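PDB 5OCR: kappa-carrageenase from Zobellia galactanivorans, which probably hydrolyses the beta-1,4 linkages of kappa-carrageenan, a sulfated galactan of red algae, through its family 16 glycoside hydrolase domain. Local coordinates for residues T50-W55 against N253-P258; R73-N78 against Y85-I90; G100-K105 against C205-N210; N210-Y215 against K224-W229. One frame throughout, in Å; residues are numbered along the deposited sequence.

Overall arrangement
The four contacts fall into two neighbouring pairs on opposite sides of a beta jelly-roll. Interactions 1 and 2 have centres 9 Å apart and meet at strand 86-97, which carries one side of interaction 2 and pairs with strand 54-55 of interaction 1: Lys54 O probably accepts a hydrogen bond from Ser88 N, and Asn78 ND2 meets Asn257 OD1. Interactions 3 and 4, also 9 Å between centres, follow consecutive strands and share Asn210; Glu206 N meets Ile213 O, and Asn226 ND2 meets Asn208 O. Centres of interactions 1 and 3 lie about 30 Å apart. Trp53, in interaction 1, has a glycerol, probably from the crystallisation liquor, about 6 Å from its side chain, while Lys105 of 100-105 pairs with the magnesium ligand Asp278.

Interaction 1. Residues T50-W55 against N253-P258; sequences TSAWKW and NNAINP
Asn253 and Ala52 meet through their CB atoms, 3.8 Å from Asn253 CB to Ala52 CB, where the loop leading into strand 54-55 of the jelly-roll lies against the small antiparallel strand pair 246-249 and 252-255. The two chains come close, with Ala52 CA and Ala255 CA 4.6 Å apart, and a methyl group is a suitable size for such a place: Ala52 CB sits 4.4 Å from Ala255 CB and also touches Val246.

Asn253 contributes through side chain and main chain. Its amide reaches the Trp53 indole from the side, ND2 lying 4.0 Å from CZ3 at the ring edge with the two planes 49° apart, a van der Waals contact at the rim. The main-chain part is a hydrogen bond: Asn253 O accepts from Ser51 OG at 2.8 Å, the donor lying in the carbonyl plane. A serine suits this exposed turn because its short hydroxyl, placed between the backbone N and the carbonyl carbon (chi1 46°), can bridge to the neighbouring chain. Beside Ala255 a water completes the join, donating to Ser51 O and accepting from Ala255 N, each bond 2.8 Å long.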
# COMPACT_ATOMS: atom_id res chain seq x y z
N THR A 50 10.82 4.65 -5.36
CA THR A 50 11.05 4.47 -3.95
C THR A 50 12.43 4.98 -3.80
O THR A 50 13.33 4.64 -4.60
CB THR A 50 10.99 2.99 -3.57
OG1 THR A 50 11.63 2.25 -4.61
CG2 THR A 50 9.53 2.51 -3.53
N SER A 51 12.62 5.83 -2.81
CA SER A 51 13.95 6.44 -2.66
C SER A 51 14.76 5.60 -1.69
O SER A 51 16.00 5.70 -1.65
CB SER A 51 13.82 7.90 -2.20
OG SER A 51 12.88 8.01 -1.14
N ALA A 52 14.06 4.74 -0.94
CA ALA A 52 14.66 3.98 0.11
C ALA A 52 14.91 2.53 -0.11
O ALA A 52 15.52 1.92 0.74
CB ALA A 52 13.97 4.24 1.48
N TRP A 53 14.41 1.91 -1.22
CA TRP A 53 14.71 0.52 -1.50
C TRP A 53 14.39 0.28 -2.94
O TRP A 53 13.87 1.19 -3.54
CB TRP A 53 13.88 -0.42 -0.61
CG TRP A 53 12.39 -0.38 -0.88
CD1 TRP A 53 11.68 -1.22 -1.75
CD2 TRP A 53 11.38 0.50 -0.28
NE1 TRP A 53 10.35 -0.91 -1.74
CE2 TRP A 53 10.07 0.08 -0.86
CE3 TRP A 53 11.40 1.61 0.61
CZ2 TRP A 53 8.86 0.79 -0.57
CZ3 TRP A 53 10.21 2.27 0.91
CH2 TRP A 53 8.97 1.86 0.35
N LYS A 54 14.69 -0.89 -3.49
CA LYS A 54 14.33 -1.24 -4.85
C LYS A 54 13.44 -2.49 -4.93
O LYS A 54 13.34 -3.26 -3.97
CB LYS A 54 15.59 -1.49 -5.66
CG LYS A 54 16.18 -0.11 -6.01
CD LYS A 54 17.57 -0.11 -6.53
CE LYS A 54 17.90 1.32 -6.99
NZ LYS A 54 17.93 2.24 -5.83
N TRP A 55 12.84 -2.70 -6.09
CA TRP A 55 12.00 -3.85 -6.26
C TRP A 55 12.75 -4.91 -6.96
O TRP A 55 13.54 -4.58 -7.87
CB TRP A 55 10.78 -3.48 -7.12
CG TRP A 55 10.03 -2.32 -6.56
CD1 TRP A 55 9.93 -1.02 -7.09
CD2 TRP A 55 9.18 -2.32 -5.34
NE1 TRP A 55 9.08 -0.25 -6.34
CE2 TRP A 55 8.66 -0.97 -5.22
CE3 TRP A 55 8.86 -3.29 -4.36
CZ2 TRP A 55 7.80 -0.59 -4.18
CZ3 TRP A 55 7.99 -2.92 -3.34
CH2 TRP A 55 7.52 -1.58 -3.20
N ASN A 253 11.18 9.07 2.63
CA ASN A 253 12.01 8.07 3.25
C ASN A 253 13.48 8.20 2.71
O ASN A 253 13.69 8.18 1.50
CB ASN A 253 11.44 6.66 2.96
CG ASN A 253 10.11 6.40 3.65
OD1 ASN A 253 9.47 7.32 4.12
ND2 ASN A 253 9.70 5.12 3.72
N ASN A 254 14.45 8.37 3.60
CA ASN A 254 15.87 8.27 3.19
C ASN A 254 16.42 6.95 3.71
O ASN A 254 16.28 6.66 4.89
CB ASN A 254 16.70 9.40 3.76
CG ASN A 254 16.29 10.74 3.19
OD1 ASN A 254 17.12 11.45 2.61
ND2 ASN A 254 15.00 11.08 3.30
N ALA A 255 17.06 6.19 2.85
CA ALA A 255 17.70 4.95 3.36
C ALA A 255 18.73 5.16 4.50
O ALA A 255 19.48 6.12 4.49
CB ALA A 255 18.32 4.16 2.23
N ILE A 256 18.73 4.27 5.50
CA ILE A 256 19.80 4.23 6.58
C ILE A 256 20.66 3.01 6.29
O ILE A 256 20.15 1.93 6.01
CB ILE A 256 19.12 4.15 7.98
CG1 ILE A 256 18.15 5.34 8.14
CG2 ILE A 256 20.12 3.94 9.12
CD1 ILE A 256 17.71 5.62 9.55
N ASN A 257 21.98 3.15 6.32
CA ASN A 257 22.83 2.01 6.24
C ASN A 257 22.70 1.17 7.51
O ASN A 257 23.04 1.65 8.62
CB ASN A 257 24.28 2.50 6.05
CG ASN A 257 25.28 1.38 5.93
OD1 ASN A 257 25.04 0.22 6.26
ND2 ASN A 257 26.49 1.76 5.47
N PRO A 258 22.16 -0.08 7.37
CA PRO A 258 21.95 -0.83 8.54
C PRO A 258 23.19 -1.19 9.30
O PRO A 258 23.03 -1.45 10.48
CB PRO A 258 21.03 -1.99 8.08
CG PRO A 258 21.45 -2.23 6.66
CD PRO A 258 21.83 -0.86 6.15
O HOH W 1 17.51 7.14 0.27

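Interaction 2. Residues R73-N78 against Y85-I90; sequences RHNANN and YFTSGI
Arg73 and Thr87 face each other as an antiparallel hydrogen-bonded pair, Arg73 N donating a hydrogen bond to Thr87 O at 2.8 Å and Arg73 O accepting one from Thr87 N. The arginine's aliphatic start passes Thr87, while its guanidinium leads away to Lys59 O.

His74 has CG anti to the backbone N (chi1 179°), which starts the imidazole toward the end of the hairpin. CD2 lies over one face of Phe86, 3.9 Å above the plane and near the rim, with the rings inclined at 35°; the same carbon approaches Tyr85 O edge-on. NE2 donates an almost straight bond of 2.8 Å to Asn78 OD1. An alanine here would probably leave Asn78 OD1 without this donor and open a gap over the Phe86 ring.

The pairing belongs to the beta hairpin of strands 67-74 and 86-97, and Asn75 ends its ladder by donating from N to Tyr85 O at 2.8 Å. Its amide folds back over that peptide, where one water joins OD1 to Thr87 OG1, itself bonded to Asn60, and a second joins ND2 to Phe86 O.

Asn78 has left-handed backbone angles, which asparagine tolerates well. Its OD1 lies 3.2 Å from Tyr85 CD1, and its ND2 donates to Asn257 OD1.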
# COMPACT_ATOMS: atom_id res chain seq x y z
N ARG A 73 14.32 -8.08 1.47
CA ARG A 73 15.61 -8.79 1.61
C ARG A 73 16.72 -7.77 1.73
O ARG A 73 16.64 -6.65 1.18
CB ARG A 73 15.93 -9.59 0.33
CG ARG A 73 14.99 -10.80 0.24
CD ARG A 73 15.47 -11.72 -0.85
NE ARG A 73 14.37 -12.65 -1.20
CZ ARG A 73 14.01 -13.70 -0.49
NH1 ARG A 73 14.68 -14.02 0.64
NH2 ARG A 73 12.99 -14.47 -0.90
N HIS A 74 17.78 -8.13 2.45
CA HIS A 74 18.92 -7.22 2.61
C HIS A 74 19.87 -7.50 1.47
O HIS A 74 20.21 -8.67 1.21
CB HIS A 74 19.62 -7.53 3.96
CG HIS A 74 20.82 -6.69 4.25
ND1 HIS A 74 21.84 -7.16 5.01
CD2 HIS A 74 21.09 -5.36 3.99
CE1 HIS A 74 22.78 -6.16 5.14
NE2 HIS A 74 22.33 -5.09 4.53
N ASN A 75 20.37 -6.45 0.82
CA ASN A 75 21.35 -6.67 -0.26
C ASN A 75 22.59 -7.47 0.22
O ASN A 75 23.16 -7.17 1.27
CB ASN A 75 21.83 -5.38 -0.89
CG ASN A 75 20.69 -4.57 -1.51
OD1 ASN A 75 19.55 -5.04 -1.60
ND2 ASN A 75 21.01 -3.38 -1.95
N ALA A 76 22.94 -8.50 -0.54
CA ALA A 76 24.18 -9.27 -0.31
C ALA A 76 25.34 -8.32 0.02
O ALA A 76 25.54 -7.28 -0.67
CB ALA A 76 24.55 -10.12 -1.53
N ASN A 77 26.05 -8.62 1.12
CA ASN A 77 27.29 -7.87 1.51
C ASN A 77 27.00 -6.41 2.01
O ASN A 77 27.91 -5.60 2.23
CB ASN A 77 28.29 -7.84 0.32
CG ASN A 77 28.55 -9.22 -0.27
OD1 ASN A 77 28.60 -10.21 0.43
ND2 ASN A 77 28.76 -9.28 -1.53
N ASN A 78 25.72 -6.07 2.14
CA ASN A 78 25.34 -4.72 2.54
C ASN A 78 25.77 -3.69 1.47
O ASN A 78 25.96 -2.52 1.76
CB ASN A 78 25.83 -4.32 3.95
CG ASN A 78 25.19 -3.03 4.45
OD1 ASN A 78 23.96 -2.85 4.36
ND2 ASN A 78 26.00 -2.10 4.91
N TYR A 85 19.76 -0.26 0.31
CA TYR A 85 20.39 -1.46 0.94
C TYR A 85 19.49 -2.70 1.01
O TYR A 85 19.91 -3.79 1.44
CB TYR A 85 20.88 -1.12 2.35
CG TYR A 85 21.93 -0.05 2.38
CD1 TYR A 85 23.27 -0.40 2.35
CD2 TYR A 85 21.57 1.31 2.40
CE1 TYR A 85 24.23 0.56 2.39
CE2 TYR A 85 22.53 2.28 2.47
CZ TYR A 85 23.85 1.88 2.42
OH TYR A 85 24.87 2.81 2.43
N PHE A 86 18.23 -2.52 0.62
CA PHE A 86 17.21 -3.61 0.59
C PHE A 86 16.46 -3.69 -0.76
O PHE A 86 16.35 -2.69 -1.47
CB PHE A 86 16.19 -3.28 1.65
CG PHE A 86 16.75 -3.33 3.02
CD1 PHE A 86 16.73 -4.54 3.76
CD2 PHE A 86 17.41 -2.19 3.57
CE1 PHE A 86 17.29 -4.58 5.05
CE2 PHE A 86 17.98 -2.25 4.85
CZ PHE A 86 17.92 -3.43 5.58
N THR A 87 15.87 -4.87 -1.03
CA THR A 87 14.91 -5.01 -2.12
C THR A 87 13.62 -5.58 -1.59
O THR A 87 13.63 -6.33 -0.60
CB THR A 87 15.46 -5.88 -3.31
OG1 THR A 87 15.76 -7.23 -2.88
CG2 THR A 87 16.75 -5.17 -3.91
N SER A 88 12.58 -5.28 -2.32
CA SER A 88 11.27 -5.80 -1.93
C SER A 88 10.46 -6.35 -3.05
O SER A 88 10.95 -6.58 -4.18
CB SER A 88 10.55 -4.74 -1.07
OG SER A 88 9.43 -5.36 -0.43
N GLY A 89 9.19 -6.66 -2.75
CA GLY A 89 8.34 -7.27 -3.80
C GLY A 89 7.00 -6.54 -3.90
O GLY A 89 6.57 -5.91 -2.92
N ILE A 90 6.35 -6.59 -5.07
CA ILE A 90 5.18 -5.74 -5.32
C ILE A 90 4.31 -6.37 -6.39
O ILE A 90 4.87 -6.85 -7.37
CB ILE A 90 5.55 -4.30 -5.68
CG1 ILE A 90 4.29 -3.49 -6.11
CG2 ILE A 90 6.63 -4.24 -6.79
CD1 ILE A 90 4.54 -1.96 -6.14
O HOH W 2 18.22 -7.45 -1.63
O HOH W 3 18.65 -1.95 -3.09

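Interaction 3. Residues G100-K105 against C205-N210; sequences GYFEAK and CEVNQN
Tyr101 packs its ring against Cys205 and Glu206 of the adjoining strand. CB is 4.2 Å from Cys205 O; CG, anti to the backbone N (chi1 -161°), lies 3.9 Å from that oxygen, which sits over one face of the ring, toward its rim. CD1 then meets Glu206 CB at 3.6 Å, and CE1 touches the same carbon and comes near OE1. At the tip, OH bonds to Lys13 O and brushes Tyr215 CD1. A tyrosine suits this place, with a broad apolar ring for the glutamate's methylenes and a hydroxyl that can bond to the main-chain oxygen of Lys13. An alanine in its place would probably leave a gap beside Glu206 and deprive Lys13 O of its hydroxyl partner.

The Glu206 carboxylate is buried too, and is met by Tyr215 OH and Ser15 OG. On the opposite face of the sheet Phe102 CE2 rests 3.8 Å from Val207 CG2. The backbones form a regular antiparallel ladder, 164° between strand directions, with hydrogen-bonded pairs Gly100-Val207 and Phe102-Cys205; Val207 N points almost straight at Gly100 O, 2.8 Å away. Gly100 has a backbone conformation in which any CB would collide with the preceding carbonyl.

In the jelly-roll, strand 100-107 runs between strands 200-207 and 273-285, antiparallel to both, while Phe102 reaches Phe119 and Leu121 of strand 115-122.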
# COMPACT_ATOMS: atom_id res chain seq x y z
N GLY A 100 -14.94 1.74 -7.83
CA GLY A 100 -15.16 0.31 -7.74
C GLY A 100 -14.99 -0.12 -6.30
O GLY A 100 -14.98 0.73 -5.38
N TYR A 101 -14.84 -1.42 -6.11
CA TYR A 101 -14.53 -1.96 -4.81
C TYR A 101 -13.26 -2.78 -4.87
O TYR A 101 -13.11 -3.60 -5.80
CB TYR A 101 -15.70 -2.87 -4.35
CG TYR A 101 -15.76 -3.16 -2.85
CD1 TYR A 101 -16.67 -2.50 -2.04
CD2 TYR A 101 -14.94 -4.17 -2.29
CE1 TYR A 101 -16.69 -2.75 -0.68
CE2 TYR A 101 -14.93 -4.36 -0.92
CZ TYR A 101 -15.87 -3.69 -0.16
OH TYR A 101 -15.94 -3.96 1.21
N PHE A 102 -12.37 -2.59 -3.88
CA PHE A 102 -11.04 -3.23 -3.89
C PHE A 102 -10.80 -3.98 -2.59
O PHE A 102 -10.96 -3.34 -1.50
CB PHE A 102 -9.95 -2.17 -4.07
CG PHE A 102 -10.26 -1.22 -5.22
CD1 PHE A 102 -9.70 -1.46 -6.47
CD2 PHE A 102 -11.15 -0.14 -5.10
CE1 PHE A 102 -10.08 -0.70 -7.57
CE2 PHE A 102 -11.46 0.69 -6.17
CZ PHE A 102 -10.91 0.40 -7.44
N GLU A 103 -10.44 -5.26 -2.64
CA GLU A 103 -10.31 -6.01 -1.38
C GLU A 103 -9.14 -6.95 -1.45
O GLU A 103 -8.91 -7.53 -2.56
CB GLU A 103 -11.63 -6.86 -1.29
CG GLU A 103 -11.74 -7.57 0.10
CD GLU A 103 -13.07 -8.35 0.25
OE1 GLU A 103 -14.09 -7.67 0.50
OE2 GLU A 103 -13.05 -9.60 0.09
N ALA A 104 -8.41 -7.10 -0.35
CA ALA A 104 -7.35 -8.07 -0.27
C ALA A 104 -7.34 -8.69 1.08
O ALA A 104 -7.73 -8.08 2.09
CB ALA A 104 -6.01 -7.32 -0.59
N LYS A 105 -6.99 -9.97 1.08
CA LYS A 105 -6.84 -10.71 2.37
C LYS A 105 -5.34 -10.89 2.65
O LYS A 105 -4.57 -11.51 1.85
CB LYS A 105 -7.65 -12.04 2.30
CG LYS A 105 -7.43 -13.00 3.54
CD LYS A 105 -8.35 -14.19 3.26
CE LYS A 105 -8.08 -15.30 4.23
NZ LYS A 105 -8.91 -16.39 3.66
N CYS A 205 -12.01 -1.46 0.27
CA CYS A 205 -12.27 -0.03 0.05
C CYS A 205 -13.30 0.11 -1.06
O CYS A 205 -13.06 -0.44 -2.21
CB CYS A 205 -11.02 0.68 -0.40
SG CYS A 205 -11.11 2.48 -0.40
N GLU A 206 -14.31 0.93 -0.79
CA GLU A 206 -15.29 1.25 -1.81
C GLU A 206 -15.09 2.68 -2.25
O GLU A 206 -15.08 3.59 -1.40
CB GLU A 206 -16.67 0.99 -1.16
CG GLU A 206 -17.82 1.26 -2.10
CD GLU A 206 -19.15 1.09 -1.37
OE1 GLU A 206 -19.16 0.47 -0.30
OE2 GLU A 206 -20.23 1.44 -1.94
N VAL A 207 -14.92 2.91 -3.57
CA VAL A 207 -14.53 4.22 -4.08
C VAL A 207 -15.60 4.62 -5.10
O VAL A 207 -15.83 3.89 -6.08
CB VAL A 207 -13.17 4.19 -4.84
CG1 VAL A 207 -12.81 5.59 -5.35
CG2 VAL A 207 -12.07 3.66 -3.91
N ASN A 208 -16.27 5.74 -4.86
CA ASN A 208 -17.21 6.25 -5.87
C ASN A 208 -16.97 7.77 -6.08
O ASN A 208 -16.11 8.34 -5.45
CB ASN A 208 -18.69 5.91 -5.51
CG ASN A 208 -19.14 6.52 -4.21
OD1 ASN A 208 -19.03 7.75 -3.98
ND2 ASN A 208 -19.72 5.70 -3.37
N GLN A 209 -17.74 8.44 -6.97
CA GLN A 209 -17.45 9.86 -7.23
C GLN A 209 -17.66 10.72 -6.04
O GLN A 209 -17.13 11.84 -6.01
CB GLN A 209 -18.32 10.38 -8.41
CG GLN A 209 -19.78 10.26 -8.09
CD GLN A 209 -20.69 10.71 -9.20
OE1 GLN A 209 -20.38 11.63 -9.96
NE2 GLN A 209 -21.85 10.06 -9.29
N ASN A 210 -18.46 10.25 -5.08
CA ASN A 210 -18.77 11.04 -3.92
C ASN A 210 -17.99 10.80 -2.61
O ASN A 210 -17.72 11.72 -1.84
CB ASN A 210 -20.26 10.86 -3.58
CG ASN A 210 -21.17 11.27 -4.72
OD1 ASN A 210 -22.16 10.53 -5.06
ND2 ASN A 210 -20.92 12.43 -5.30

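Interaction 4. Residues N210-Y215 against K224-W229; sequences NEIIWY and KPNKYW
Ile212 CD1 touches Trp229 CE3 at 3.9 Å, the two side chains crossing at about a right angle, and lies 4.1 Å from Asn226 CG. A branched isoleucine fits here because its other arm, CG2, sits over one face of Trp214, near the rim. Trp214 in turn touches the second strand with CZ3, 3.7 Å from Lys224 CG, so the lysine's aliphatic part serves as a hydrophobic surface.

Backbone pairing sets Ile212 and Lys224 side by side. They form an antiparallel hydrogen-bonded pair, Ile212 N donating to Lys224 O at 2.8 Å and Lys224 N to Ile212 O. Two residues on, past the non-hydrogen-bonded pair Glu211-Pro225, Asn226 N donates to Asn210 O from well above the carbonyl plane, 55° out of it.

The next shell sets the turn that follows. Asn226 has CG anti to the backbone N (chi1 -171°), and its amide spans the bend: OD1 accepts from Trp229 N at 2.9 Å, an Asx motif, and ND2 also donates to Trp229 O at 3.0 Å. Asparagine suits the place by offering acceptor and donor together, and ND2 has a further partner in Asn208 O. Both indole N-H groups end on main-chain oxygens, Trp214 NE1 on Asp140 O and Trp229 NE1 on His165 O, while Lys224 NZ reaches Gln184 O of helix 183-186.

Strand 211-216 of this beta hairpin runs between strands 200-207 and 219-225, and Ile212, Trp214 and Trp229 all pack on Leu164 of strand 159-170.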
# COMPACT_ATOMS: atom_id res chain seq x y z
N ASN A 210 -18.46 10.25 -5.08
CA ASN A 210 -18.77 11.04 -3.92
C ASN A 210 -17.99 10.80 -2.61
O ASN A 210 -17.72 11.72 -1.84
CB ASN A 210 -20.26 10.86 -3.58
CG ASN A 210 -21.17 11.27 -4.72
OD1 ASN A 210 -22.16 10.53 -5.06
ND2 ASN A 210 -20.92 12.43 -5.30
N GLU A 211 -17.66 9.53 -2.35
CA GLU A 211 -17.08 9.13 -1.09
C GLU A 211 -16.17 7.97 -1.27
O GLU A 211 -16.24 7.21 -2.27
CB GLU A 211 -18.21 8.61 -0.17
CG GLU A 211 -19.25 9.62 0.25
CD GLU A 211 -20.21 9.00 1.26
OE1 GLU A 211 -21.02 8.14 0.83
OE2 GLU A 211 -20.16 9.38 2.46
N ILE A 212 -15.35 7.78 -0.25
CA ILE A 212 -14.43 6.62 -0.22
C ILE A 212 -14.71 5.99 1.18
O ILE A 212 -14.73 6.68 2.18
CB ILE A 212 -12.96 7.04 -0.30
CG1 ILE A 212 -12.69 7.73 -1.68
CG2 ILE A 212 -12.03 5.81 -0.18
CD1 ILE A 212 -11.50 8.71 -1.58
N ILE A 213 -14.93 4.66 1.20
CA ILE A 213 -15.29 4.03 2.47
C ILE A 213 -14.35 2.84 2.65
O ILE A 213 -14.21 2.01 1.75
CB ILE A 213 -16.77 3.51 2.39
CG1 ILE A 213 -17.67 4.72 1.92
CG2 ILE A 213 -17.22 3.00 3.79
CD1 ILE A 213 -18.89 4.24 1.16
N TRP A 214 -13.81 2.69 3.84
CA TRP A 214 -12.87 1.58 4.12
C TRP A 214 -13.43 0.57 5.08
O TRP A 214 -14.19 0.95 6.06
CB TRP A 214 -11.67 2.17 4.80
CG TRP A 214 -10.70 3.03 4.02
CD1 TRP A 214 -9.45 2.64 3.53
CD2 TRP A 214 -10.85 4.44 3.63
NE1 TRP A 214 -8.82 3.68 2.88
CE2 TRP A 214 -9.60 4.82 2.98
CE3 TRP A 214 -11.85 5.42 3.85
CZ2 TRP A 214 -9.40 6.10 2.47
CZ3 TRP A 214 -11.65 6.68 3.35
CH2 TRP A 214 -10.44 7.04 2.69
N TYR A 215 -13.09 -0.68 4.85
CA TYR A 215 -13.62 -1.79 5.67
C TYR A 215 -12.51 -2.69 6.16
O TYR A 215 -11.55 -2.96 5.48
CB TYR A 215 -14.54 -2.66 4.79
CG TYR A 215 -15.71 -1.89 4.20
CD1 TYR A 215 -15.58 -1.25 2.96
CD2 TYR A 215 -16.93 -1.83 4.91
CE1 TYR A 215 -16.71 -0.55 2.39
CE2 TYR A 215 -18.04 -1.10 4.37
CZ TYR A 215 -17.89 -0.53 3.11
OH TYR A 215 -18.98 0.19 2.61
N LYS A 224 -14.53 9.05 3.80
CA LYS A 224 -14.15 10.44 3.50
C LYS A 224 -14.78 10.89 2.21
O LYS A 224 -15.01 10.09 1.29
CB LYS A 224 -12.64 10.66 3.31
CG LYS A 224 -11.72 10.23 4.46
CD LYS A 224 -11.86 11.18 5.61
CE LYS A 224 -10.53 11.16 6.33
NZ LYS A 224 -10.81 11.52 7.76
N PRO A 225 -15.05 12.20 2.11
CA PRO A 225 -15.56 12.65 0.77
C PRO A 225 -14.51 12.49 -0.30
O PRO A 225 -13.34 12.70 -0.02
CB PRO A 225 -15.72 14.19 0.96
CG PRO A 225 -15.95 14.32 2.46
CD PRO A 225 -15.03 13.28 3.12
N ASN A 226 -14.94 12.22 -1.54
CA ASN A 226 -13.91 12.01 -2.66
C ASN A 226 -13.59 13.33 -3.32
O ASN A 226 -14.24 13.74 -4.31
CB ASN A 226 -14.44 10.98 -3.67
CG ASN A 226 -13.37 10.59 -4.65
OD1 ASN A 226 -12.35 11.26 -4.65
ND2 ASN A 226 -13.55 9.51 -5.40
N LYS A 227 -12.64 14.06 -2.73
CA LYS A 227 -12.35 15.39 -3.24
C LYS A 227 -11.50 15.32 -4.48
O LYS A 227 -11.80 15.98 -5.47
CB LYS A 227 -11.63 16.22 -2.17
CG LYS A 227 -11.58 17.67 -2.46
CD LYS A 227 -11.37 18.34 -1.07
CE LYS A 227 -10.97 19.77 -1.24
NZ LYS A 227 -10.73 20.16 0.18
N TYR A 228 -10.43 14.54 -4.41
CA TYR A 228 -9.39 14.61 -5.47
C TYR A 228 -9.21 13.33 -6.22
O TYR A 228 -8.53 13.34 -7.23
CB TYR A 228 -8.07 14.98 -4.82
CG TYR A 228 -8.05 16.34 -4.21
CD1 TYR A 228 -8.43 17.47 -4.96
CD2 TYR A 228 -7.63 16.52 -2.88
CE1 TYR A 228 -8.38 18.76 -4.37
CE2 TYR A 228 -7.57 17.77 -2.30
CZ TYR A 228 -7.99 18.88 -3.02
OH TYR A 228 -7.92 20.13 -2.39
N TRP A 229 -9.78 12.21 -5.73
CA TRP A 229 -9.41 10.85 -6.12
C TRP A 229 -10.25 10.31 -7.25
O TRP A 229 -11.03 9.32 -7.10
CB TRP A 229 -9.40 9.93 -4.85
CG TRP A 229 -8.41 10.51 -3.91
CD1 TRP A 229 -7.04 10.25 -3.90
CD2 TRP A 229 -8.65 11.51 -2.87
NE1 TRP A 229 -6.41 11.02 -2.95
CE2 TRP A 229 -7.34 11.84 -2.32
CE3 TRP A 229 -9.81 12.19 -2.37
CZ2 TRP A 229 -7.21 12.83 -1.28
CZ3 TRP A 229 -9.65 13.18 -1.34
CH2 TRP A 229 -8.39 13.46 -0.83